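Local coordinates for protein 3-hydroxy-3-methylglutaryl-CoA lyase (Acinetobacter baumannii, PDB 6NDS) that is a lyase of the HMGL-like family, built on a TIM barrel, that binds a zinc ion and coenzyme A, at residues A[113-117]-A[156-162]; A[188-193]-A[220-226]; A[36-40]-A[68-74]. All coordinates share one frame. Numbering follows the deposited sequence.

Interaction 1 of 3, residues A[113-117]-A[156-162]; sequences ASQTH and CPFEGKI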
ATOM      1  N   ALA A 113     -13.530  16.471  12.945  1.00 24.15           N
ATOM      2  CA  ALA A 113     -14.692  15.888  13.612  1.00 24.15           C
ATOM      3  C   ALA A 113     -14.408  15.584  15.076  1.00 23.59           C
ATOM      4  O   ALA A 113     -15.344  15.474  15.875  1.00 27.90           O
ATOM      5  CB  ALA A 113     -15.128  14.602  12.898  1.00 27.00           C
ATOM      6  N   SER A 114     -13.139  15.416  15.426  1.00 25.15           N
ATOM      7  CA  SER A 114     -12.722  15.195  16.801  1.00 23.89           C
ATOM      8  C   SER A 114     -12.541  16.541  17.490  1.00 23.42           C
ATOM      9  O   SER A 114     -11.741  17.363  17.031  1.00 25.10           O
ATOM     10  CB  SER A 114     -11.411  14.415  16.829  1.00 27.69           C
ATOM     11  OG  SER A 114     -10.753  14.587  18.075  1.00 29.16           O
ATOM     12  N   GLN A 115     -13.286  16.768  18.576  1.00 26.59           N
ATOM     13  CA  GLN A 115     -13.088  17.997  19.340  1.00 27.12           C
ATOM     14  C   GLN A 115     -11.651  18.107  19.834  1.00 31.10           C
ATOM     15  O   GLN A 115     -11.062  19.194  19.806  1.00 27.72           O
ATOM     16  CB  GLN A 115     -14.053  18.055  20.520  1.00 27.81           C
ATOM     17  CG  GLN A 115     -14.068  19.412  21.206  1.00 29.47           C
ATOM     18  CD  GLN A 115     -14.927  20.420  20.474  1.00 31.63           C
ATOM     19  OE1 GLN A 115     -14.562  20.910  19.408  1.00 32.10           O
ATOM     20  NE2 GLN A 115     -16.084  20.734  21.047  1.00 34.33           N
ATOM     21  N   THR A 116     -11.074  16.995  20.304  1.00 27.43           N
ATOM     22  CA  THR A 116      -9.708  17.039  20.822  1.00 28.85           C
ATOM     23  C   THR A 116      -8.722  17.429  19.731  1.00 27.48           C
ATOM     24  O   THR A 116      -7.829  18.258  19.946  1.00 30.23           O
ATOM     25  CB  THR A 116      -9.311  15.687  21.415  1.00 33.23           C
ATOM     26  OG1 THR A 116     -10.208  15.334  22.472  1.00 31.04           O
ATOM     27  CG2 THR A 116      -7.888  15.752  21.949  1.00 30.60           C
ATOM     28  N   HIS A 117      -8.859  16.830  18.545  1.00 24.92           N
ATOM     29  CA  HIS A 117      -7.958  17.174  17.455  1.00 23.96           C
ATOM     30  C   HIS A 117      -8.175  18.607  16.975  1.00 26.13           C
ATOM     31  O   HIS A 117      -7.213  19.295  16.620  1.00 27.15           O
ATOM     32  CB  HIS A 117      -8.130  16.183  16.302  1.00 24.34           C
ATOM     33  CG  HIS A 117      -7.103  16.331  15.227  1.00 29.67           C
ATOM     34  ND1 HIS A 117      -7.324  17.073  14.087  1.00 27.47           N
ATOM     35  CD2 HIS A 117      -5.849  15.833  15.118  1.00 31.50           C
ATOM     36  CE1 HIS A 117      -6.246  17.031  13.323  1.00 30.06           C
ATOM     37  NE2 HIS A 117      -5.339  16.281  13.923  1.00 30.68           N
ATOM     38  N   CYS A 156      -9.617   9.264  15.102  1.00 22.68           N
ATOM     39  CA  CYS A 156      -8.769  10.305  15.657  1.00 23.26           C
ATOM     40  C   CYS A 156      -7.621   9.688  16.442  1.00 23.66           C
ATOM     41  O   CYS A 156      -7.829   8.734  17.202  1.00 25.43           O
ATOM     42  CB  CYS A 156      -9.597  11.213  16.573  1.00 23.54           C
ATOM     43  SG  CYS A 156      -8.630  12.392  17.543  1.00 27.57           S
ATOM     44  N   PRO A 157      -6.397  10.207  16.281  1.00 25.85           N
ATOM     45  CA  PRO A 157      -5.264   9.663  17.048  1.00 25.62           C
ATOM     46  C   PRO A 157      -5.366   9.914  18.548  1.00 25.19           C
ATOM     47  O   PRO A 157      -4.647   9.263  19.320  1.00 27.92           O
ATOM     48  CB  PRO A 157      -4.051  10.390  16.446  1.00 26.93           C
ATOM     49  CG  PRO A 157      -4.624  11.693  15.934  1.00 27.11           C
ATOM     50  CD  PRO A 157      -6.002  11.336  15.417  1.00 25.22           C
ATOM     51  N   PHE A 158      -6.218  10.846  18.986  1.00 24.84           N
ATOM     52  CA  PHE A 158      -6.428  11.105  20.405  1.00 27.86           C
ATOM     53  C   PHE A 158      -7.648  10.380  20.955  1.00 27.20           C
ATOM     54  O   PHE A 158      -7.573   9.737  22.007  1.00 32.87           O
ATOM     55  CB  PHE A 158      -6.600  12.607  20.667  1.00 27.38           C
ATOM     56  CG  PHE A 158      -5.433  13.442  20.245  1.00 28.46           C
ATOM     57  CD1 PHE A 158      -4.229  13.368  20.929  1.00 36.53           C
ATOM     58  CD2 PHE A 158      -5.553  14.339  19.190  1.00 29.37           C
ATOM     59  CE1 PHE A 158      -3.152  14.160  20.560  1.00 42.05           C
ATOM     60  CE2 PHE A 158      -4.475  15.135  18.808  1.00 28.96           C
ATOM     61  CZ  PHE A 158      -3.277  15.044  19.498  1.00 39.22           C
ATOM     62  N   GLU A 159      -8.782  10.495  20.261  1.00 30.77           N
ATOM     63  CA  GLU A 159     -10.059  10.010  20.768  1.00 33.16           C
ATOM     64  C   GLU A 159     -10.376   8.591  20.319  1.00 28.82           C
ATOM     65  O   GLU A 159     -11.184   7.914  20.969  1.00 30.87           O
ATOM     66  CB  GLU A 159     -11.187  10.954  20.327  1.00 32.26           C
ATOM     67  CG  GLU A 159     -11.069  12.370  20.912  1.00 34.92           C
ATOM     68  CD  GLU A 159     -12.286  13.252  20.634  1.00 35.34           C
ATOM     69  OE1 GLU A 159     -13.222  12.788  19.946  1.00 37.56           O
ATOM     70  OE2 GLU A 159     -12.304  14.414  21.107  1.00 30.92           O
ATOM     71  N   GLY A 160      -9.756   8.126  19.253  1.00 30.01           N
ATOM     72  CA  GLY A 160     -10.055   6.799  18.719  1.00 29.60           C
ATOM     73  C   GLY A 160     -11.227   6.849  17.744  1.00 26.95           C
ATOM     74  O   GLY A 160     -11.162   7.562  16.738  1.00 28.15           O
ATOM     75  N   LYS A 161     -12.288   6.094  18.044  1.00 29.72           N
ATOM     76  CA  LYS A 161     -13.440   6.041  17.151  1.00 29.38           C
ATOM     77  C   LYS A 161     -14.138   7.394  17.093  1.00 25.99           C
ATOM     78  O   LYS A 161     -14.235   8.103  18.097  1.00 31.20           O
ATOM     79  CB  LYS A 161     -14.430   4.972  17.610  1.00 38.58           C
ATOM     80  CG  LYS A 161     -13.887   3.553  17.620  1.00 45.59           C
ATOM     81  CD  LYS A 161     -13.917   2.920  16.242  1.00 54.51           C
ATOM     82  CE  LYS A 161     -13.979   1.401  16.352  1.00 59.68           C
ATOM     83  NZ  LYS A 161     -13.747   0.726  15.045  1.00 63.63           N
ATOM     84  N   ILE A 162     -14.636   7.735  15.908  1.00 26.78           N
ATOM     85  CA  ILE A 162     -15.321   8.997  15.657  1.00 25.37           C
ATOM     86  C   ILE A 162     -16.727   8.692  15.155  1.00 26.48           C
ATOM     87  O   ILE A 162     -16.899   7.917  14.208  1.00 28.23           O
ATOM     88  CB  ILE A 162     -14.547   9.857  14.642  1.00 31.12           C
ATOM     89  CG1 ILE A 162     -13.256  10.400  15.274  1.00 26.91           C
ATOM     90  CG2 ILE A 162     -15.438  10.962  14.041  1.00 29.08           C
ATOM     91  CD1 ILE A 162     -13.484  11.394  16.403  1.00 29.91           C
TER
HETATM   92  O   HOH W   1     -15.104  14.808  19.467  1.00 28.70           O
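Glu159, Thr116 and Ser114 give up the most surface where the loop 156-162, between strand 145-151 and helix 164-176, meets the start of helix 115-122. These segments follow neighbouring parallel strands, 106-112 and 145-151, at the C-terminal end of the TIM barrel. Glu159 reaches over the first turn of helix 115-122: its OE2 accepts from Thr116 N at 3.0 Å and from Thr116 OG1 at 2.7 Å. The other oxygen works through water 1, which accepts from Gln115 N at 2.8 Å and donates to Glu159 OE1 at 2.8 Å. Thr116 also turns its methyl to the loop, CG2 lying 3.6 Å from Phe158 CB. Ser114 is the N-cap, with OG taking a hydrogen bond from His117 N at 3.0 Å, while its CB rests 3.7 Å from Ile162 CD1. The loop folds round Cys156 SG, which accepts from Phe158 N at 3.2 Å and from Glu159 N at 3.3 Å. Pro157 and Phe158 also pack on His310 and Pro311, respectively, of the second subunit. The first-turn NH groups are thus served by a serine cap, a carboxylate and a water, and the negative charge of Glu159 lies at the helix N-terminus, where it interacts favourably with the helix dipole.

Interaction 2 of 3, residues A[188-193]-A[220-226]; sequences TGMANP and RGLGLTN. With ACT (acetate ion), chain E.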
ATOM      1  N   THR A 188      -4.909  10.521  10.060  1.00 23.14           N
ATOM      2  CA  THR A 188      -3.813   9.652  10.481  1.00 22.64           C
ATOM      3  C   THR A 188      -3.978   8.224   9.974  1.00 22.59           C
ATOM      4  O   THR A 188      -3.505   7.279  10.611  1.00 22.44           O
ATOM      5  CB  THR A 188      -3.642   9.646  11.999  1.00 29.08           C
ATOM      6  OG1 THR A 188      -4.838   9.159  12.618  1.00 25.54           O
ATOM      7  CG2 THR A 188      -3.323  11.044  12.501  1.00 28.18           C
ATOM      8  N   GLY A 189      -4.619   8.055   8.821  1.00 20.60           N
ATOM      9  CA  GLY A 189      -4.615   6.764   8.159  1.00 19.94           C
ATOM     10  C   GLY A 189      -5.261   5.667   8.978  1.00 20.36           C
ATOM     11  O   GLY A 189      -4.702   4.574   9.128  1.00 22.24           O
ATOM     12  N   MET A 190      -6.442   5.954   9.522  1.00 18.32           N
ATOM     13  CA  MET A 190      -7.176   5.002  10.337  1.00 17.78           C
ATOM     14  C   MET A 190      -8.299   4.293   9.585  1.00 16.73           C
ATOM     15  O   MET A 190      -8.902   3.363  10.144  1.00 22.50           O
ATOM     16  CB  MET A 190      -7.736   5.714  11.573  1.00 22.42           C
ATOM     17  CG  MET A 190      -6.607   6.230  12.495  1.00 18.95           C
ATOM     18  SD  MET A 190      -7.208   7.197  13.884  1.00 25.37           S
ATOM     19  CE  MET A 190      -7.895   5.931  14.944  1.00 24.15           C
ATOM     20  N   ALA A 191      -8.584   4.684   8.342  1.00 18.32           N
ATOM     21  CA  ALA A 191      -9.735   4.146   7.617  1.00 18.43           C
ATOM     22  C   ALA A 191      -9.480   2.735   7.079  1.00 19.51           C
ATOM     23  O   ALA A 191      -8.342   2.341   6.807  1.00 18.38           O
ATOM     24  CB  ALA A 191     -10.109   5.059   6.446  1.00 18.19           C
ATOM     25  N   ASN A 192     -10.556   1.968   6.935  1.00 19.54           N
ATOM     26  CA  ASN A 192     -10.516   0.666   6.281  1.00 18.22           C
ATOM     27  C   ASN A 192     -11.570   0.633   5.182  1.00 17.69           C
ATOM     28  O   ASN A 192     -12.514   1.427   5.194  1.00 18.20           O
ATOM     29  CB  ASN A 192     -10.738  -0.484   7.280  1.00 20.50           C
ATOM     30  CG  ASN A 192     -12.162  -0.557   7.792  1.00 20.52           C
ATOM     31  OD1 ASN A 192     -13.073  -1.016   7.085  1.00 23.08           O
ATOM     32  ND2 ASN A 192     -12.364  -0.139   9.036  1.00 23.28           N
ATOM     33  N   PRO A 193     -11.429  -0.275   4.209  1.00 17.58           N
ATOM     34  CA  PRO A 193     -12.310  -0.215   3.021  1.00 19.90           C
ATOM     35  C   PRO A 193     -13.795  -0.394   3.303  1.00 21.73           C
ATOM     36  O   PRO A 193     -14.611   0.236   2.620  1.00 24.37           O
ATOM     37  CB  PRO A 193     -11.773  -1.350   2.141  1.00 23.46           C
ATOM     38  CG  PRO A 193     -10.352  -1.499   2.545  1.00 25.98           C
ATOM     39  CD  PRO A 193     -10.268  -1.161   4.007  1.00 19.46           C
ATOM     40  N   ARG A 220      -1.288   3.267   7.728  1.00 19.04           N
ATOM     41  CA  ARG A 220      -1.321   1.832   7.978  1.00 16.29           C
ATOM     42  C   ARG A 220      -1.389   1.031   6.686  1.00 18.03           C
ATOM     43  O   ARG A 220      -1.766  -0.146   6.698  1.00 18.56           O
ATOM     44  CB  ARG A 220      -2.459   1.496   8.944  1.00 17.95           C
ATOM     45  CG  ARG A 220      -2.038   1.969  10.354  1.00 22.52           C
ATOM     46  CD  ARG A 220      -3.149   2.160  11.328  1.00 32.44           C
ATOM     47  NE  ARG A 220      -2.636   2.761  12.563  1.00 27.14           N
ATOM     48  CZ  ARG A 220      -2.752   4.046  12.887  1.00 23.95           C
ATOM     49  NH1 ARG A 220      -3.381   4.891  12.080  1.00 26.89           N
ATOM     50  NH2 ARG A 220      -2.258   4.479  14.035  1.00 26.29           N
ATOM     51  N   GLY A 221      -0.950   1.630   5.584  1.00 17.34           N
ATOM     52  CA  GLY A 221      -0.774   0.889   4.348  1.00 15.86           C
ATOM     53  C   GLY A 221      -2.039   0.608   3.580  1.00 19.72           C
ATOM     54  O   GLY A 221      -1.997  -0.182   2.622  1.00 19.05           O
ATOM     55  N   LEU A 222      -3.165   1.213   3.961  1.00 18.36           N
ATOM     56  CA  LEU A 222      -4.441   0.958   3.301  1.00 15.44           C
ATOM     57  C   LEU A 222      -4.869   2.071   2.358  1.00 17.15           C
ATOM     58  O   LEU A 222      -5.987   2.019   1.822  1.00 17.24           O
ATOM     59  CB  LEU A 222      -5.535   0.724   4.348  1.00 16.50           C
ATOM     60  CG  LEU A 222      -5.273  -0.504   5.211  1.00 18.89           C
ATOM     61  CD1 LEU A 222      -6.394  -0.657   6.215  1.00 21.10           C
ATOM     62  CD2 LEU A 222      -5.126  -1.741   4.346  1.00 25.04           C
ATOM     63  N   GLY A 223      -4.008   3.058   2.110  1.00 16.69           N
ATOM     64  CA  GLY A 223      -4.403   4.197   1.312  1.00 15.66           C
ATOM     65  C   GLY A 223      -4.984   3.870  -0.052  1.00 18.96           C
ATOM     66  O   GLY A 223      -6.094   4.312  -0.370  1.00 18.00           O
ATOM     67  N   LEU A 224      -4.257   3.114  -0.880  1.00 17.68           N
ATOM     68  CA  LEU A 224      -4.779   2.832  -2.219  1.00 17.04           C
ATOM     69  C   LEU A 224      -5.957   1.867  -2.171  1.00 19.07           C
ATOM     70  O   LEU A 224      -6.851   1.949  -3.022  1.00 18.50           O
ATOM     71  CB  LEU A 224      -3.672   2.279  -3.127  1.00 16.07           C
ATOM     72  CG  LEU A 224      -2.569   3.293  -3.458  1.00 18.34           C
ATOM     73  CD1 LEU A 224      -1.558   2.621  -4.366  1.00 18.60           C
ATOM     74  CD2 LEU A 224      -3.168   4.528  -4.127  1.00 20.27           C
ATOM     75  N   THR A 225      -5.978   0.957  -1.196  1.00 16.77           N
ATOM     76  CA  THR A 225      -7.130   0.072  -1.041  1.00 16.95           C
ATOM     77  C   THR A 225      -8.381   0.877  -0.698  1.00 20.01           C
ATOM     78  O   THR A 225      -9.478   0.598  -1.206  1.00 19.50           O
ATOM     79  CB  THR A 225      -6.834  -0.982   0.024  1.00 23.01           C
ATOM     80  OG1 THR A 225      -5.595  -1.634  -0.310  1.00 24.83           O
ATOM     81  CG2 THR A 225      -7.927  -2.010   0.072  1.00 24.84           C
ATOM     82  N   ASN A 226      -8.217   1.917   0.117  1.00 16.87           N
ATOM     83  CA  ASN A 226      -9.346   2.780   0.451  1.00 16.77           C
ATOM     84  C   ASN A 226      -9.788   3.623  -0.741  1.00 14.66           C
ATOM     85  O   ASN A 226     -10.986   3.899  -0.893  1.00 18.27           O
ATOM     86  CB  ASN A 226      -8.983   3.679   1.640  1.00 17.12           C
ATOM     87  CG  ASN A 226      -8.886   2.922   2.940  1.00 15.50           C
ATOM     88  OD1 ASN A 226      -9.550   1.893   3.140  1.00 18.29           O
ATOM     89  ND2 ASN A 226      -8.070   3.443   3.882  1.00 18.90           N
TER
HETATM   90  C   ACT E 504     -16.269  -1.658   9.687  1.00 57.15           C
HETATM   91  O   ACT E 504     -15.682  -0.597  10.046  1.00 50.71           O
HETATM   92  OXT ACT E 504     -17.508  -1.906   9.648  1.00 58.22           O
HETATM   93  CH3 ACT E 504     -15.354  -2.832   9.228  1.00 47.53           C
HETATM   94  O   HOH W   2      -3.406   7.311  14.351  1.00 28.07           O
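Thr188 opens the loop after strand 182-186, and its carbonyl O lies 2.8 Å from Arg220 NH1. Water 2 joins the same two residues, 2.9 Å from Thr188 OG1 and accepting from Arg220 NH2 at 3.1 Å. At Gly189 the backbone turns with positive phi, and its O takes a weak hydrogen bond from Arg220 NH1 at 3.2 Å; both carbonyls meet the guanidinium near its plane. The firmer hold on this arginine comes from the second subunit, where Gly304 O accepts from Arg220 NE. Met190 directs its CA-CB bond away from 220-226, yet its CG stays 3.5 Å from Arg220 NH1. Ala191 brings the chain up to helix 223-232: its O accepts from Asn226 ND2 at 3.1 Å and lies 3.6 Å from Leu222 CD1. Asn192 is the N-cap of helix 193-203, its OD1 accepting from Gln195 N, while ND2 makes a weak 3.5 Å hydrogen bond to O of an acetate ion, probably from the crystallisation liquor. Pro193 begins the helix, placing CG 3.5 Å from Thr225 CG2 and its ring nitrogen N, which has no hydrogen to give, 3.1 Å from Asn226 OD1. Thr225 in turn hydrogen-bonds to Thr225 of the second subunit, so the contact is part of the dimer interface. Joining the loops after neighbouring parallel strands 182-186 and 212-216, and the first turns of the helices they lead into, is typical of the C-terminal, ligand-binding mouth of a TIM barrel.

Interaction 3 of 3, residues A[36-40]-A[68-74]; sequences TDKKI and LRDGEEV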
ATOM      1  N   THR A  36      11.314  29.748  -0.880  1.00 19.09           N
ATOM      2  CA  THR A  36      10.129  30.254  -1.568  1.00 16.43           C
ATOM      3  C   THR A  36      10.194  30.039  -3.082  1.00 18.49           C
ATOM      4  O   THR A  36       9.214  29.589  -3.689  1.00 20.01           O
ATOM      5  CB  THR A  36       9.962  31.727  -1.218  1.00 20.63           C
ATOM      6  OG1 THR A  36       9.866  31.834   0.211  1.00 20.49           O
ATOM      7  CG2 THR A  36       8.702  32.279  -1.866  1.00 21.61           C
ATOM      8  N   ASP A  37      11.330  30.353  -3.717  1.00 18.30           N
ATOM      9  CA  ASP A  37      11.370  30.201  -5.168  1.00 18.00           C
ATOM     10  C   ASP A  37      11.368  28.735  -5.581  1.00 22.45           C
ATOM     11  O   ASP A  37      10.953  28.427  -6.703  1.00 19.91           O
ATOM     12  CB  ASP A  37      12.549  30.957  -5.805  1.00 21.74           C
ATOM     13  CG  ASP A  37      13.921  30.575  -5.247  1.00 23.49           C
ATOM     14  OD1 ASP A  37      14.024  29.716  -4.354  1.00 23.68           O
ATOM     15  OD2 ASP A  37      14.911  31.173  -5.710  1.00 24.93           O
ATOM     16  N   LYS A  38      11.787  27.832  -4.694  1.00 19.40           N
ATOM     17  CA  LYS A  38      11.727  26.414  -5.021  0.59 18.15           C
ATOM     18  C   LYS A  38      10.338  25.840  -4.786  1.00 19.39           C
ATOM     19  O   LYS A  38       9.948  24.892  -5.477  1.00 21.32           O
ATOM     20  CB  LYS A  38      12.793  25.644  -4.234  0.59 18.53           C
ATOM     21  CG  LYS A  38      14.204  26.053  -4.630  0.59 21.76           C
ATOM     22  CD  LYS A  38      15.289  25.229  -3.945  0.59 23.01           C
ATOM     23  CE  LYS A  38      16.655  25.848  -4.182  0.59 32.39           C
ATOM     24  NZ  LYS A  38      17.756  24.942  -3.759  0.59 41.95           N
ATOM     25  N   LYS A  39       9.580  26.396  -3.828  1.00 18.41           N
ATOM     26  CA  LYS A  39       8.160  26.066  -3.728  1.00 17.81           C
ATOM     27  C   LYS A  39       7.439  26.479  -5.004  1.00 19.78           C
ATOM     28  O   LYS A  39       6.625  25.720  -5.549  1.00 19.28           O
ATOM     29  CB  LYS A  39       7.517  26.765  -2.521  1.00 18.86           C
ATOM     30  CG  LYS A  39       7.918  26.239  -1.130  1.00 18.19           C
ATOM     31  CD  LYS A  39       6.933  26.788  -0.091  1.00 19.48           C
ATOM     32  CE  LYS A  39       7.295  26.401   1.336  1.00 22.22           C
ATOM     33  NZ  LYS A  39       8.382  27.274   1.883  1.00 22.95           N
ATOM     34  N   ILE A  40       7.739  27.682  -5.493  1.00 18.07           N
ATOM     35  CA  ILE A  40       7.134  28.183  -6.723  1.00 16.78           C
ATOM     36  C   ILE A  40       7.498  27.283  -7.895  1.00 20.90           C
ATOM     37  O   ILE A  40       6.633  26.901  -8.697  1.00 20.83           O
ATOM     38  CB  ILE A  40       7.559  29.645  -6.967  1.00 18.84           C
ATOM     39  CG1 ILE A  40       6.859  30.566  -5.959  1.00 20.22           C
ATOM     40  CG2 ILE A  40       7.245  30.059  -8.382  1.00 21.26           C
ATOM     41  CD1 ILE A  40       7.478  31.919  -5.838  1.00 21.92           C
ATOM     42  N   LEU A  68       5.077  26.871   5.989  1.00 18.30           N
ATOM     43  CA  LEU A  68       4.177  27.418   4.986  1.00 20.91           C
ATOM     44  C   LEU A  68       3.941  28.917   5.169  1.00 20.46           C
ATOM     45  O   LEU A  68       2.986  29.464   4.607  1.00 21.52           O
ATOM     46  CB  LEU A  68       2.851  26.654   5.011  1.00 19.97           C
ATOM     47  CG  LEU A  68       2.949  25.161   4.654  1.00 20.23           C
ATOM     48  CD1 LEU A  68       1.542  24.556   4.677  1.00 22.82           C
ATOM     49  CD2 LEU A  68       3.593  24.987   3.292  1.00 23.00           C
ATOM     50  N   ARG A  69       4.809  29.602   5.926  1.00 19.97           N
ATOM     51  CA  ARG A  69       4.572  31.009   6.249  1.00 18.79           C
ATOM     52  C   ARG A  69       4.773  31.941   5.066  1.00 21.32           C
ATOM     53  O   ARG A  69       4.473  33.137   5.190  1.00 23.58           O
ATOM     54  CB  ARG A  69       5.475  31.463   7.402  1.00 21.49           C
ATOM     55  CG  ARG A  69       6.950  31.572   7.030  1.00 23.78           C
ATOM     56  CD  ARG A  69       7.807  31.777   8.284  1.00 23.62           C
ATOM     57  NE  ARG A  69       7.412  32.963   9.044  1.00 26.90           N
ATOM     58  CZ  ARG A  69       7.835  33.251  10.273  1.00 33.70           C
ATOM     59  NH1 ARG A  69       8.665  32.431  10.912  1.00 32.92           N
ATOM     60  NH2 ARG A  69       7.423  34.363  10.871  1.00 31.84           N
ATOM     61  N   ASP A  70       5.277  31.440   3.937  1.00 20.65           N
ATOM     62  CA  ASP A  70       5.453  32.242   2.733  1.00 22.01           C
ATOM     63  C   ASP A  70       4.302  32.068   1.749  1.00 22.73           C
ATOM     64  O   ASP A  70       4.483  32.297   0.549  1.00 22.89           O
ATOM     65  CB  ASP A  70       6.782  31.893   2.056  1.00 19.75           C
ATOM     66  CG  ASP A  70       6.906  30.412   1.730  1.00 24.17           C
ATOM     67  OD1 ASP A  70       6.029  29.613   2.135  1.00 23.71           O
ATOM     68  OD2 ASP A  70       7.888  30.031   1.056  1.00 23.53           O
ATOM     69  N   GLY A  71       3.114  31.680   2.232  1.00 21.82           N
ATOM     70  CA  GLY A  71       2.016  31.383   1.323  1.00 20.43           C
ATOM     71  C   GLY A  71       1.660  32.535   0.399  1.00 20.92           C
ATOM     72  O   GLY A  71       1.372  32.326  -0.784  1.00 22.90           O
ATOM     73  N   GLU A  72       1.662  33.764   0.917  1.00 22.40           N
ATOM     74  CA  GLU A  72       1.314  34.894   0.060  1.00 22.58           C
ATOM     75  C   GLU A  72       2.283  35.019  -1.108  1.00 22.47           C
ATOM     76  O   GLU A  72       1.863  35.209  -2.255  1.00 23.80           O
ATOM     77  CB  GLU A  72       1.283  36.196   0.859  1.00 25.72           C
ATOM     78  CG  GLU A  72       0.981  37.401  -0.018  1.00 48.91           C
ATOM     79  CD  GLU A  72       0.188  38.464   0.705  1.00 78.97           C
ATOM     80  OE1 GLU A  72       0.167  38.435   1.953  1.00 86.76           O
ATOM     81  OE2 GLU A  72      -0.416  39.323   0.027  1.00 88.78           O
ATOM     82  N   GLU A  73       3.584  34.901  -0.842  1.00 19.92           N
ATOM     83  CA  GLU A  73       4.548  35.055  -1.926  1.00 21.20           C
ATOM     84  C   GLU A  73       4.491  33.872  -2.882  1.00 21.12           C
ATOM     85  O   GLU A  73       4.675  34.047  -4.091  1.00 21.10           O
ATOM     86  CB  GLU A  73       5.958  35.248  -1.359  1.00 22.91           C
ATOM     87  CG  GLU A  73       7.054  35.454  -2.418  1.00 23.70           C
ATOM     88  CD  GLU A  73       6.816  36.663  -3.325  1.00 29.88           C
ATOM     89  OE1 GLU A  73       6.077  37.588  -2.935  1.00 30.82           O
ATOM     90  OE2 GLU A  73       7.385  36.693  -4.436  1.00 31.82           O
ATOM     91  N   VAL A  74       4.204  32.672  -2.373  1.00 20.70           N
ATOM     92  CA  VAL A  74       4.052  31.531  -3.274  1.00 22.21           C
ATOM     93  C   VAL A  74       2.889  31.763  -4.233  1.00 20.45           C
ATOM     94  O   VAL A  74       3.020  31.585  -5.456  1.00 20.69           O
ATOM     95  CB  VAL A  74       3.881  30.232  -2.471  1.00 19.86           C
ATOM     96  CG1 VAL A  74       3.513  29.101  -3.411  1.00 21.07           C
ATOM     97  CG2 VAL A  74       5.181  29.909  -1.721  1.00 22.52           C
TER
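This is a helix-to-helix contact held by a salt bridge, in which the first turn of helix 36-46 lies against the turn and first residues of helix 71-77 on the outer layer of the barrel. Asp70 is its polar centre. OD2 of Asp70 accepts from Thr36 OG1 at 2.8 Å and from Lys39 NZ at 2.9 Å, and the salt bridge has a weaker second arm from Lys39 NZ to Asp70 OD1 at 3.3 Å. Asp70 occupies the N-cap position of helix 71-77, but its side chain makes no capping bond; it points instead across to the other helix. A type I turn from Leu68 to Gly71 presents it there. In the alternating strands and helices of a TIM barrel, helix 36-46 precedes strand 53-58 and helix 71-77 follows it, so the contact pairs successive helices of the outer layer across one intervening strand. The ammonium of Lys39 has further partners: it donates to Val34 O and makes a cation-pi contact with Trp33. Its aliphatic part runs over the partner segment, CD being 3.9 Å from Val74 CG2 and CE 4.4 Å from Leu68 CD2. Van der Waals contacts extend the interface. Thr36 CG2 touches Glu73 CG at 3.6 Å and Val74 CG2 at 4.2 Å, while Ile40 CG1 approaches Val74 CA to 4.0 Å and Ile40 CD1 lies 3.9 Å from Glu73 O. Of the CA atoms, those of Ile40 and Val74 come nearest, 5.7 Å apart.

How the interactions relate
Interactions 1 and 2 adjoin at the barrel mouth: their centres are about 17 Å apart, Met190 SD lies 3.4 Å from Cys156 N, and Thr188 CG2 lies 3.7 Å from Pro157 CG. Both touch the second subunit. Interaction 3 stands apart, its centre about 31 Å from each of the others, on the opposite side of the chain's centre from interaction 2 and touched by no other chain. The side chains of His117 in interaction 1 and Leu68 in interaction 3 each come to about 6 Å from coenzyme A, while that of Thr188 in interaction 2 is about 9 Å from the zinc ion bound by Asp25, His215 and His217.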